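N-acetyl-beta-D glucosaminidase (Rhizomucor miehei CAU432, PDB 4ZM6) binds acetyl-CoA in a GCN5-related glucosamine N-acetyltransferase region and probably also hydrolyses beta-N-acetylglucosaminides through its glycoside hydrolase family 3 part. Local coordinates at residues N607-L615 with G643-P654; G628-L636 with A672-R680. All coordinates share one frame; numbering follows the deposited sequence.

Both contacts belong to the same GNAT fold and meet different parts of one acetyl-CoA. Contact 1 pairs the two parallel strands that part beside the acetyl group; contact 2 joins the helix between those strands to helix 665-677 beside the phosphates. Their segments alternate along the chain, strand 608-618 being followed by helix 627-642 and then strand 646-649, and their centres lie about 14 Å apart. Side chains of contact 2 pack on strand 646-649 of contact 1: Trp679 CZ3 lies 3.5 Å from Leu649 N, and Phe674 CB sits 3.7 Å from Leu649 CD1. Leu616, an acetyl-CoA-binding residue just beyond 607-615, is touched by His632, Phe673 and Phe674.

Contact 1: residues N607-L615 with G643-P654; sequences NKKHGQLML and GADCIKLGSTYP. With ACO (acetyl coenzyme *a), chain C.
The His610 imidazole carries Cys646 CB over one face, 3.8 Å from the ring centroid, a CH-pi contact, while the backbone carbonyl carbon of Lys608 lies in plane at its edge. The sulfur of Cys646 stands obliquely to the same ring and meets the CD methylene of Lys608. On the same side of the sheet the Gln612 and Thr652 side chains cross at about a right angle. Gln612 NE2 donates to Thr652 OG1 at 3.1 Å, nearly within the amide plane, whereas Thr652 N approaches Gln612 OE1 from above that plane, also at 3.1 Å. The Gln612 chain runs extended beyond CG (chi2 -164°), which carries the amide out to the loop after strand 646-649.

Between these groups the strands run parallel, 21° apart. Gly611 N bonds to Cys646 O, Lys648 N to Gly611 O at 2.8 Å, Leu613 N to Lys648 O at 2.9 Å, and Gly650 N to Leu613 O. On the other side of the sheet Leu613 CD1 meets Leu649 CD2 at 4.3 Å. This is the parallel pair of a beta-alpha-beta crossover through helix 627-642. As in other GNAT enzymes, the strands part near the acetyl group, and Met614 and Leu615 form a classic beta bulge against Ala599 of the neighbouring strand 594-605; the acetyl CH3 lies 3.5 Å from Gly650 N. Past Gly650, Ser651 OG donates to Pro654 O on a lone pair, closing a stretch of loop that contains a cis peptide before the proline, and Met614 CG packs against the serine hydroxyl.

With Gln601 NE2 also bonded to Gln612 OE1, the buried amide is gripped at both ends, fixing its rotation and tying the loop at Thr652 to strands 608-618 and 594-605.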
loop_
_atom_site.group_PDB
_atom_site.type_symbol
_atom_site.label_atom_id
_atom_site.label_comp_id
_atom_site.label_asym_id
_atom_site.label_seq_id
_atom_site.Cartn_x
_atom_site.Cartn_y
_atom_site.Cartn_z
ATOM N N ASN A 607 19.629 -13.339 14.399
ATOM C CA ASN A 607 18.210 -12.982 14.460
ATOM C C ASN A 607 17.899 -11.473 14.550
ATOM O O ASN A 607 16.821 -11.073 15.000
ATOM C CB ASN A 607 17.482 -13.773 15.555
ATOM C CG ASN A 607 16.050 -14.110 15.168
ATOM O OD1 ASN A 607 15.770 -14.437 14.014
ATOM N ND2 ASN A 607 15.137 -14.025 16.126
ATOM N N LYS A 608 18.846 -10.647 14.104
ATOM C CA LYS A 608 18.578 -9.251 13.767
ATOM C C LYS A 608 18.386 -9.171 12.256
ATOM O O LYS A 608 19.167 -9.747 11.508
ATOM C CB LYS A 608 19.759 -8.350 14.153
ATOM C CG LYS A 608 19.793 -7.860 15.593
ATOM C CD LYS A 608 20.622 -6.581 15.688
ATOM C CE LYS A 608 20.730 -6.051 17.110
ATOM N NZ LYS A 608 21.786 -6.750 17.895
ATOM N N LYS A 609 17.357 -8.463 11.801
ATOM C CA LYS A 609 17.234 -8.151 10.376
ATOM C C LYS A 609 18.372 -7.213 9.982
ATOM O O LYS A 609 18.627 -6.237 10.679
ATOM C CB LYS A 609 15.906 -7.459 10.065
ATOM C CG LYS A 609 14.690 -8.364 9.968
ATOM C CD LYS A 609 13.478 -7.539 9.554
ATOM C CE LYS A 609 12.262 -8.389 9.230
ATOM N NZ LYS A 609 11.606 -8.925 10.455
ATOM N N HIS A 610 19.050 -7.513 8.880
ATOM C CA HIS A 610 20.125 -6.664 8.372
ATOM C C HIS A 610 19.797 -6.239 6.954
ATOM O O HIS A 610 19.577 -7.086 6.090
ATOM C CB HIS A 610 21.465 -7.404 8.373
ATOM C CG HIS A 610 22.140 -7.437 9.706
ATOM N ND1 HIS A 610 23.423 -6.972 9.900
ATOM C CD2 HIS A 610 21.712 -7.878 10.914
ATOM C CE1 HIS A 610 23.758 -7.128 11.169
ATOM N NE2 HIS A 610 22.736 -7.673 11.806
ATOM N N GLY A 611 19.767 -4.933 6.717
ATOM C CA GLY A 611 19.513 -4.399 5.393
ATOM C C GLY A 611 20.826 -4.199 4.675
ATOM O O GLY A 611 21.747 -3.604 5.224
ATOM N N GLN A 612 20.923 -4.703 3.450
ATOM C CA GLN A 612 22.135 -4.552 2.673
ATOM C C GLN A 612 21.823 -3.734 1.439
ATOM O O GLN A 612 20.929 -4.090 0.670
ATOM C CB GLN A 612 22.693 -5.915 2.287
ATOM C CG GLN A 612 22.975 -6.824 3.472
ATOM C CD GLN A 612 23.866 -8.007 3.113
ATOM O OE1 GLN A 612 23.899 -8.456 1.964
ATOM N NE2 GLN A 612 24.601 -8.515 4.097
ATOM N N LEU A 613 22.541 -2.622 1.274
ATOM C CA LEU A 613 22.417 -1.781 0.094
ATOM C C LEU A 613 23.418 -2.317 -0.916
ATOM O O LEU A 613 24.597 -1.970 -0.888
ATOM C CB LEU A 613 22.678 -0.311 0.439
ATOM C CG LEU A 613 22.119 0.747 -0.524
ATOM C CD1 LEU A 613 22.263 2.143 0.055
ATOM C CD2 LEU A 613 22.812 0.698 -1.865
ATOM N N MET A 614 22.931 -3.181 -1.800
ATOM C CA MET A 614 23.795 -3.951 -2.690
ATOM C C MET A 614 24.453 -3.055 -3.726
ATOM O O MET A 614 25.621 -3.228 -4.063
ATOM C CB MET A 614 22.994 -5.050 -3.404
ATOM C CG MET A 614 22.358 -6.085 -2.484
ATOM S SD MET A 614 21.196 -7.158 -3.360
ATOM C CE MET A 614 22.328 -8.112 -4.364
ATOM N N LEU A 615 23.688 -2.108 -4.245
ATOM C CA LEU A 615 24.185 -1.239 -5.299
ATOM C C LEU A 615 23.338 0.024 -5.371
ATOM O O LEU A 615 22.130 -0.016 -5.120
ATOM C CB LEU A 615 24.157 -1.973 -6.640
ATOM C CG LEU A 615 24.797 -1.271 -7.834
ATOM C CD1 LEU A 615 26.311 -1.293 -7.724
ATOM C CD2 LEU A 615 24.356 -1.929 -9.130
ATOM N N GLY A 643 12.225 -2.828 9.773
ATOM C CA GLY A 643 12.944 -3.022 11.026
ATOM C C GLY A 643 14.349 -3.558 10.808
ATOM O O GLY A 643 14.930 -4.169 11.702
ATOM N N ALA A 644 14.891 -3.339 9.610
ATOM C CA ALA A 644 16.294 -3.627 9.338
ATOM C C ALA A 644 17.119 -2.454 9.852
ATOM O O ALA A 644 17.467 -1.545 9.091
ATOM C CB ALA A 644 16.521 -3.836 7.847
ATOM N N ASP A 645 17.416 -2.476 11.150
ATOM C CA ASP A 645 18.083 -1.351 11.814
ATOM C C ASP A 645 19.614 -1.377 11.713
ATOM O O ASP A 645 20.257 -0.359 11.949
ATOM C CB ASP A 645 17.656 -1.264 13.282
ATOM C CG ASP A 645 16.155 -1.050 13.447
ATOM O OD1 ASP A 645 15.515 -0.498 12.527
ATOM O OD2 ASP A 645 15.616 -1.428 14.511
ATOM N N CYS A 646 20.198 -2.529 11.387
ATOM C CA CYS A 646 21.624 -2.596 11.074
ATOM C C CYS A 646 21.723 -2.672 9.566
ATOM O O CYS A 646 21.253 -3.629 8.968
ATOM C CB CYS A 646 22.282 -3.812 11.721
ATOM S SG CYS A 646 22.136 -3.874 13.523
ATOM N N ILE A 647 22.315 -1.654 8.953
ATOM C CA ILE A 647 22.354 -1.550 7.503
ATOM C C ILE A 647 23.806 -1.531 7.041
ATOM O O ILE A 647 24.666 -1.003 7.736
ATOM C CB ILE A 647 21.609 -0.290 6.995
ATOM C CG1 ILE A 647 20.418 0.052 7.897
ATOM C CG2 ILE A 647 21.090 -0.506 5.583
ATOM C CD1 ILE A 647 19.707 1.339 7.511
ATOM N N LYS A 648 24.062 -2.108 5.864
ATOM C CA LYS A 648 25.418 -2.300 5.336
ATOM C C LYS A 648 25.560 -1.712 3.938
ATOM O O LYS A 648 24.638 -1.796 3.140
ATOM C CB LYS A 648 25.722 -3.802 5.280
ATOM C CG LYS A 648 27.098 -4.177 4.744
ATOM C CD LYS A 648 27.194 -5.665 4.427
ATOM C CE LYS A 648 28.601 -6.202 4.649
ATOM N NZ LYS A 648 29.617 -5.483 3.837
ATOM N N LEU A 649 26.717 -1.130 3.638
ATOM C CA LEU A 649 27.043 -0.738 2.266
ATOM C C LEU A 649 27.648 -1.940 1.553
ATOM O O LEU A 649 28.638 -2.516 2.021
ATOM C CB LEU A 649 28.035 0.428 2.219
ATOM C CG LEU A 649 27.525 1.855 2.421
ATOM C CD1 LEU A 649 28.665 2.838 2.189
ATOM C CD2 LEU A 649 26.355 2.182 1.507
ATOM N N GLY A 650 27.067 -2.292 0.409
ATOM C CA GLY A 650 27.427 -3.510 -0.298
ATOM C C GLY A 650 26.663 -4.671 0.295
ATOM O O GLY A 650 25.754 -4.473 1.101
ATOM N N SER A 651 27.023 -5.886 -0.096
ATOM C CA SER A 651 26.344 -7.070 0.416
ATOM C C SER A 651 27.321 -8.203 0.685
ATOM O O SER A 651 28.484 -8.153 0.289
ATOM C CB SER A 651 25.244 -7.520 -0.554
ATOM O OG SER A 651 25.629 -7.337 -1.908
ATOM N N THR A 652 26.831 -9.221 1.385
ATOM C CA THR A 652 27.593 -10.438 1.628
ATOM C C THR A 652 27.366 -11.423 0.470
ATOM O O THR A 652 28.243 -11.581 -0.385
ATOM C CB THR A 652 27.204 -11.068 2.978
ATOM O OG1 THR A 652 25.782 -11.138 3.072
ATOM C CG2 THR A 652 27.720 -10.229 4.131
ATOM N N TYR A 653 26.185 -12.045 0.426
ATOM C CA TYR A 653 25.847 -13.013 -0.621
ATOM C C TYR A 653 24.359 -12.948 -0.986
ATOM O O TYR A 653 23.510 -13.096 -0.108
ATOM C CB TYR A 653 26.182 -14.438 -0.152
ATOM C CG TYR A 653 26.424 -15.412 -1.294
ATOM C CD1 TYR A 653 25.361 -15.960 -2.007
ATOM C CD2 TYR A 653 27.719 -15.765 -1.669
ATOM C CE1 TYR A 653 25.580 -16.836 -3.057
ATOM C CE2 TYR A 653 27.949 -16.637 -2.715
ATOM C CZ TYR A 653 26.880 -17.175 -3.405
ATOM O OH TYR A 653 27.106 -18.047 -4.447
ATOM N N PRO A 654 24.029 -12.730 -2.275
ATOM C CA PRO A 654 24.888 -12.409 -3.422
ATOM C C PRO A 654 25.429 -10.987 -3.344
ATOM O O PRO A 654 25.087 -10.248 -2.419
ATOM C CB PRO A 654 23.949 -12.557 -4.628
ATOM C CG PRO A 654 22.581 -12.365 -4.082
ATOM C CD PRO A 654 22.620 -12.897 -2.676
HETATM N N1A ACO C . 21.762 21.521 -7.543
HETATM C C2A ACO C . 23.026 21.632 -7.074
HETATM N N3A ACO C . 23.690 20.610 -6.489
HETATM C C4A ACO C . 23.118 19.385 -6.347
HETATM C C5A ACO C . 21.737 19.198 -6.831
HETATM C C6A ACO C . 21.065 20.359 -7.459
HETATM N N6A ACO C . 19.799 20.247 -7.929
HETATM N N7A ACO C . 21.403 17.931 -6.564
HETATM C C8A ACO C . 22.468 17.346 -5.958
HETATM N N9A ACO C . 23.491 18.213 -5.820
HETATM C C1B ACO C . 24.809 17.896 -5.203
HETATM C C2B ACO C . 24.858 18.260 -3.722
HETATM O O2B ACO C . 26.071 18.965 -3.427
HETATM C C3B ACO C . 24.752 16.946 -2.963
HETATM O O3B ACO C . 25.537 16.888 -1.756
HETATM P P3B ACO C . 27.149 16.741 -1.628
HETATM O O7A ACO C . 27.412 15.250 -1.682
HETATM O O8A ACO C . 27.732 17.556 -2.759
HETATM O O9A ACO C . 27.419 17.332 -0.273
HETATM C C4B ACO C . 25.127 15.883 -3.994
HETATM O O4B ACO C . 25.052 16.487 -5.295
HETATM C C5B ACO C . 24.209 14.672 -3.902
HETATM O O5B ACO C . 24.164 14.062 -5.184
HETATM P P1A ACO C . 22.830 13.399 -5.770
HETATM O O1A ACO C . 22.495 14.127 -7.051
HETATM O O2A ACO C . 21.773 13.228 -4.712
HETATM O O3A ACO C . 23.488 11.967 -6.065
HETATM P P2A ACO C . 23.784 11.485 -7.561
HETATM O O4A ACO C . 22.475 11.496 -8.316
HETATM O O5A ACO C . 24.951 12.251 -8.114
HETATM O O6A ACO C . 24.246 9.976 -7.274
HETATM C CBP ACO C . 26.063 8.448 -6.788
HETATM C CCP ACO C . 25.329 9.714 -6.382
HETATM C CDP ACO C . 25.122 7.256 -6.700
HETATM C CEP ACO C . 27.218 8.232 -5.822
HETATM C CAP ACO C . 26.562 8.659 -8.219
HETATM O OAP ACO C . 27.701 9.514 -8.204
HETATM C C9P ACO C . 26.897 7.382 -8.935
HETATM O O9P ACO C . 26.052 6.869 -9.655
HETATM N N8P ACO C . 28.113 6.862 -8.779
HETATM C C7P ACO C . 28.495 5.659 -9.494
HETATM C C6P ACO C . 29.768 5.028 -8.957
HETATM C C5P ACO C . 29.654 4.397 -7.581
HETATM O O5P ACO C . 30.692 4.342 -6.945
HETATM N N4P ACO C . 28.500 3.894 -7.110
HETATM C C3P ACO C . 28.417 3.219 -5.812
HETATM C C2P ACO C . 28.634 1.704 -5.908
HETATM S S1P ACO C . 29.073 0.961 -4.355
HETATM C C ACO C . 27.624 0.544 -3.659
HETATM O O ACO C . 26.571 0.851 -4.190
HETATM C CH3 ACO C . 27.669 -0.205 -2.367
#

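Contact 2: residues G628-L636 with A672-R680; sequences GTLLHDAAL and AFFSKKGWR. With ACO (acetyl coenzyme *a), chain C.
The pyrophosphate-binding start of helix 627-642, which follows the glycine-rich acetyl-CoA-binding loop of the GNAT fold, packs here against the end of helix 665-677. The axes of the two short segments cross at -55° and come no closer than 12.3 Å, so large side chains bridge the gap. At the phosphate end, Gly628 N donates to O4A of acetyl-CoA at 2.8 Å and Thr629 OG1 donates to O2A. The same hydroxyl accepts a bond from Lys677 NZ at 2.7 Å, making the lysine a second-shell partner whose charge would probably help polarise the threonine toward the phosphate. Lys676, one residue earlier, reaches instead to the 3'-phosphate.

Phe673 lays one ring face on the CCP carbon of the cofactor's pantetheine arm, and its CD1 stands over the face of Phe674. The Phe674 rim in turn meets the His632 edge, with CE1 3.9 Å from His632 CD2.

The His632 imidazole lies between aliphatic neighbours, Leu636 CD2 over one face and Lys677 CG over the opposite one. A Schellman motif at Gly678 ends the second helix, after which the chain brings Trp679 to the imidazole rim. The two ring planes stand at 83°, and Trp679 NE1 donates to His632 NE2 at 3.2 Å with an N-H...N angle of 164°, the bond lying in the indole plane.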
loop_
_atom_site.group_PDB
_atom_site.type_symbol
_atom_site.label_atom_id
_atom_site.label_comp_id
_atom_site.label_asym_id
_atom_site.label_seq_id
_atom_site.Cartn_x
_atom_site.Cartn_y
_atom_site.Cartn_z
ATOM N N GLY A 628 20.328 10.142 -7.042
ATOM C CA GLY A 628 20.980 9.239 -6.096
ATOM C C GLY A 628 20.306 9.300 -4.737
ATOM O O GLY A 628 20.070 8.276 -4.095
ATOM N N THR A 629 19.971 10.517 -4.324
ATOM C CA THR A 629 19.357 10.759 -3.028
ATOM C C THR A 629 17.932 10.216 -2.968
ATOM O O THR A 629 17.541 9.625 -1.962
ATOM C CB THR A 629 19.400 12.261 -2.692
ATOM O OG1 THR A 629 20.764 12.639 -2.463
ATOM C CG2 THR A 629 18.576 12.585 -1.451
ATOM N N LEU A 630 17.165 10.411 -4.036
ATOM C CA LEU A 630 15.833 9.806 -4.137
ATOM C C LEU A 630 15.871 8.311 -3.869
ATOM O O LEU A 630 15.164 7.811 -2.990
ATOM C CB LEU A 630 15.225 10.029 -5.519
ATOM C CG LEU A 630 14.152 11.105 -5.585
ATOM C CD1 LEU A 630 14.727 12.489 -5.313
ATOM C CD2 LEU A 630 13.487 11.052 -6.951
ATOM N N LEU A 631 16.707 7.617 -4.641
ATOM C CA LEU A 631 16.814 6.160 -4.588
ATOM C C LEU A 631 17.338 5.703 -3.240
ATOM O O LEU A 631 16.836 4.741 -2.664
ATOM C CB LEU A 631 17.741 5.652 -5.700
ATOM C CG LEU A 631 17.226 5.840 -7.128
ATOM C CD1 LEU A 631 18.310 5.547 -8.150
ATOM C CD2 LEU A 631 16.002 4.973 -7.376
ATOM N N HIS A 632 18.354 6.403 -2.755
ATOM C CA HIS A 632 18.970 6.113 -1.469
ATOM C C HIS A 632 17.950 6.169 -0.328
ATOM O O HIS A 632 17.930 5.302 0.549
ATOM C CB HIS A 632 20.098 7.115 -1.238
ATOM C CG HIS A 632 20.748 7.005 0.100
ATOM N ND1 HIS A 632 20.167 7.493 1.249
ATOM C CD2 HIS A 632 21.940 6.490 0.470
ATOM C CE1 HIS A 632 20.967 7.269 2.273
ATOM N NE2 HIS A 632 22.048 6.663 1.826
ATOM N N ASP A 633 17.104 7.192 -0.352
ATOM C CA ASP A 633 16.057 7.354 0.649
ATOM C C ASP A 633 14.992 6.259 0.551
ATOM O O ASP A 633 14.542 5.732 1.570
ATOM C CB ASP A 633 15.424 8.743 0.522
ATOM C CG ASP A 633 16.342 9.845 1.023
ATOM O OD1 ASP A 633 17.581 9.692 0.930
ATOM O OD2 ASP A 633 15.828 10.860 1.526
ATOM N N ALA A 634 14.601 5.912 -0.672
ATOM C CA ALA A 634 13.676 4.797 -0.900
ATOM C C ALA A 634 14.223 3.519 -0.277
ATOM O O ALA A 634 13.479 2.740 0.311
ATOM C CB ALA A 634 13.434 4.596 -2.390
ATOM N N ALA A 635 15.533 3.324 -0.387
ATOM C CA ALA A 635 16.185 2.169 0.213
ATOM C C ALA A 635 16.100 2.174 1.741
ATOM O O ALA A 635 15.708 1.171 2.338
ATOM C CB ALA A 635 17.637 2.084 -0.238
ATOM N N LEU A 636 16.457 3.291 2.374
ATOM C CA LEU A 636 16.453 3.354 3.841
ATOM C C LEU A 636 15.044 3.404 4.401
ATOM O O LEU A 636 14.800 2.904 5.496
ATOM C CB LEU A 636 17.252 4.545 4.362
ATOM C CG LEU A 636 18.686 4.742 3.857
ATOM C CD1 LEU A 636 19.503 5.457 4.929
ATOM C CD2 LEU A 636 19.366 3.437 3.459
ATOM N N ALA A 672 32.379 9.440 -0.208
ATOM C CA ALA A 672 32.042 10.713 0.422
ATOM C C ALA A 672 30.529 10.943 0.402
ATOM O O ALA A 672 29.954 11.417 1.381
ATOM C CB ALA A 672 32.764 11.854 -0.275
ATOM N N PHE A 673 29.889 10.600 -0.712
ATOM C CA PHE A 673 28.439 10.697 -0.819
ATOM C C PHE A 673 27.773 9.981 0.354
ATOM O O PHE A 673 26.905 10.549 1.025
ATOM C CB PHE A 673 27.957 10.111 -2.150
ATOM C CG PHE A 673 26.462 9.993 -2.257
ATOM C CD1 PHE A 673 25.813 8.855 -1.815
ATOM C CD2 PHE A 673 25.709 11.020 -2.802
ATOM C CE1 PHE A 673 24.438 8.747 -1.911
ATOM C CE2 PHE A 673 24.333 10.919 -2.899
ATOM C CZ PHE A 673 23.697 9.783 -2.452
ATOM N N PHE A 674 28.205 8.745 0.606
ATOM C CA PHE A 674 27.600 7.907 1.644
ATOM C C PHE A 674 27.908 8.371 3.071
ATOM O O PHE A 674 27.008 8.386 3.910
ATOM C CB PHE A 674 27.994 6.431 1.467
ATOM C CG PHE A 674 27.343 5.764 0.278
ATOM C CD1 PHE A 674 25.963 5.707 0.163
ATOM C CD2 PHE A 674 28.110 5.176 -0.712
ATOM C CE1 PHE A 674 25.362 5.099 -0.924
ATOM C CE2 PHE A 674 27.515 4.562 -1.799
ATOM C CZ PHE A 674 26.137 4.526 -1.908
ATOM N N SER A 675 29.152 8.752 3.362
ATOM C CA SER A 675 29.485 9.229 4.715
ATOM C C SER A 675 28.733 10.516 5.032
ATOM O O SER A 675 28.222 10.684 6.142
ATOM C CB SER A 675 30.987 9.428 4.902
ATOM O OG SER A 675 31.572 9.942 3.729
ATOM N N LYS A 676 28.628 11.393 4.039
ATOM C CA LYS A 676 27.897 12.655 4.183
ATOM C C LYS A 676 26.412 12.483 4.524
ATOM O O LYS A 676 25.817 13.376 5.126
ATOM C CB LYS A 676 28.036 13.478 2.904
ATOM C CG LYS A 676 27.720 14.949 3.070
ATOM C CD LYS A 676 28.682 15.782 2.238
ATOM C CE LYS A 676 28.481 17.267 2.479
ATOM N NZ LYS A 676 27.105 17.708 2.114
ATOM N N LYS A 677 25.822 11.356 4.123
ATOM C CA LYS A 677 24.437 11.014 4.470
ATOM C C LYS A 677 24.331 10.393 5.861
ATOM O O LYS A 677 23.230 10.263 6.393
ATOM C CB LYS A 677 23.845 10.024 3.461
ATOM C CG LYS A 677 23.789 10.523 2.028
ATOM C CD LYS A 677 22.527 11.313 1.741
ATOM C CE LYS A 677 22.477 11.731 0.281
ATOM N NZ LYS A 677 21.666 12.963 0.089
ATOM N N GLY A 678 25.460 9.982 6.434
ATOM C CA GLY A 678 25.482 9.445 7.795
ATOM C C GLY A 678 26.087 8.062 7.958
ATOM O O GLY A 678 26.205 7.581 9.083
ATOM N N TRP A 679 26.462 7.417 6.852
ATOM C CA TRP A 679 27.087 6.098 6.908
ATOM C C TRP A 679 28.439 6.183 7.598
ATOM O O TRP A 679 29.230 7.067 7.290
ATOM C CB TRP A 679 27.281 5.515 5.500
ATOM C CG TRP A 679 26.013 5.072 4.825
ATOM C CD1 TRP A 679 25.188 5.830 4.050
ATOM C CD2 TRP A 679 25.434 3.763 4.861
ATOM N NE1 TRP A 679 24.134 5.078 3.608
ATOM C CE2 TRP A 679 24.260 3.805 4.087
ATOM C CE3 TRP A 679 25.789 2.563 5.478
ATOM C CZ2 TRP A 679 23.442 2.694 3.902
ATOM C CZ3 TRP A 679 24.976 1.458 5.295
ATOM C CH2 TRP A 679 23.813 1.533 4.515
ATOM N N ARG A 680 28.695 5.257 8.518
ATOM C CA ARG A 680 29.973 5.184 9.220
ATOM C C ARG A 680 30.981 4.299 8.457
ATOM O O ARG A 680 30.985 3.075 8.608
ATOM C CB ARG A 680 29.757 4.668 10.652
HETATM N N1A ACO C . 21.762 21.521 -7.543
HETATM C C2A ACO C . 23.026 21.632 -7.074
HETATM N N3A ACO C . 23.690 20.610 -6.489
HETATM C C4A ACO C . 23.118 19.385 -6.347
HETATM C C5A ACO C . 21.737 19.198 -6.831
HETATM C C6A ACO C . 21.065 20.359 -7.459
HETATM N N6A ACO C . 19.799 20.247 -7.929
HETATM N N7A ACO C . 21.403 17.931 -6.564
HETATM C C8A ACO C . 22.468 17.346 -5.958
HETATM N N9A ACO C . 23.491 18.213 -5.820
HETATM C C1B ACO C . 24.809 17.896 -5.203
HETATM C C2B ACO C . 24.858 18.260 -3.722
HETATM O O2B ACO C . 26.071 18.965 -3.427
HETATM C C3B ACO C . 24.752 16.946 -2.963
HETATM O O3B ACO C . 25.537 16.888 -1.756
HETATM P P3B ACO C . 27.149 16.741 -1.628
HETATM O O7A ACO C . 27.412 15.250 -1.682
HETATM O O8A ACO C . 27.732 17.556 -2.759
HETATM O O9A ACO C . 27.419 17.332 -0.273
HETATM C C4B ACO C . 25.127 15.883 -3.994
HETATM O O4B ACO C . 25.052 16.487 -5.295
HETATM C C5B ACO C . 24.209 14.672 -3.902
HETATM O O5B ACO C . 24.164 14.062 -5.184
HETATM P P1A ACO C . 22.830 13.399 -5.770
HETATM O O1A ACO C . 22.495 14.127 -7.051
HETATM O O2A ACO C . 21.773 13.228 -4.712
HETATM O O3A ACO C . 23.488 11.967 -6.065
HETATM P P2A ACO C . 23.784 11.485 -7.561
HETATM O O4A ACO C . 22.475 11.496 -8.316
HETATM O O5A ACO C . 24.951 12.251 -8.114
HETATM O O6A ACO C . 24.246 9.976 -7.274
HETATM C CBP ACO C . 26.063 8.448 -6.788
HETATM C CCP ACO C . 25.329 9.714 -6.382
HETATM C CDP ACO C . 25.122 7.256 -6.700
HETATM C CEP ACO C . 27.218 8.232 -5.822
HETATM C CAP ACO C . 26.562 8.659 -8.219
HETATM O OAP ACO C . 27.701 9.514 -8.204
HETATM C C9P ACO C . 26.897 7.382 -8.935
HETATM O O9P ACO C . 26.052 6.869 -9.655
HETATM N N8P ACO C . 28.113 6.862 -8.779
HETATM C C7P ACO C . 28.495 5.659 -9.494
HETATM C C6P ACO C . 29.768 5.028 -8.957
HETATM C C5P ACO C . 29.654 4.397 -7.581
HETATM O O5P ACO C . 30.692 4.342 -6.945
HETATM N N4P ACO C . 28.500 3.894 -7.110
HETATM C C3P ACO C . 28.417 3.219 -5.812
HETATM C C2P ACO C . 28.634 1.704 -5.908
HETATM S S1P ACO C . 29.073 0.961 -4.355
HETATM C C ACO C . 27.624 0.544 -3.659
HETATM O O ACO C . 26.571 0.851 -4.190
HETATM C CH3 ACO C . 27.669 -0.205 -2.367
#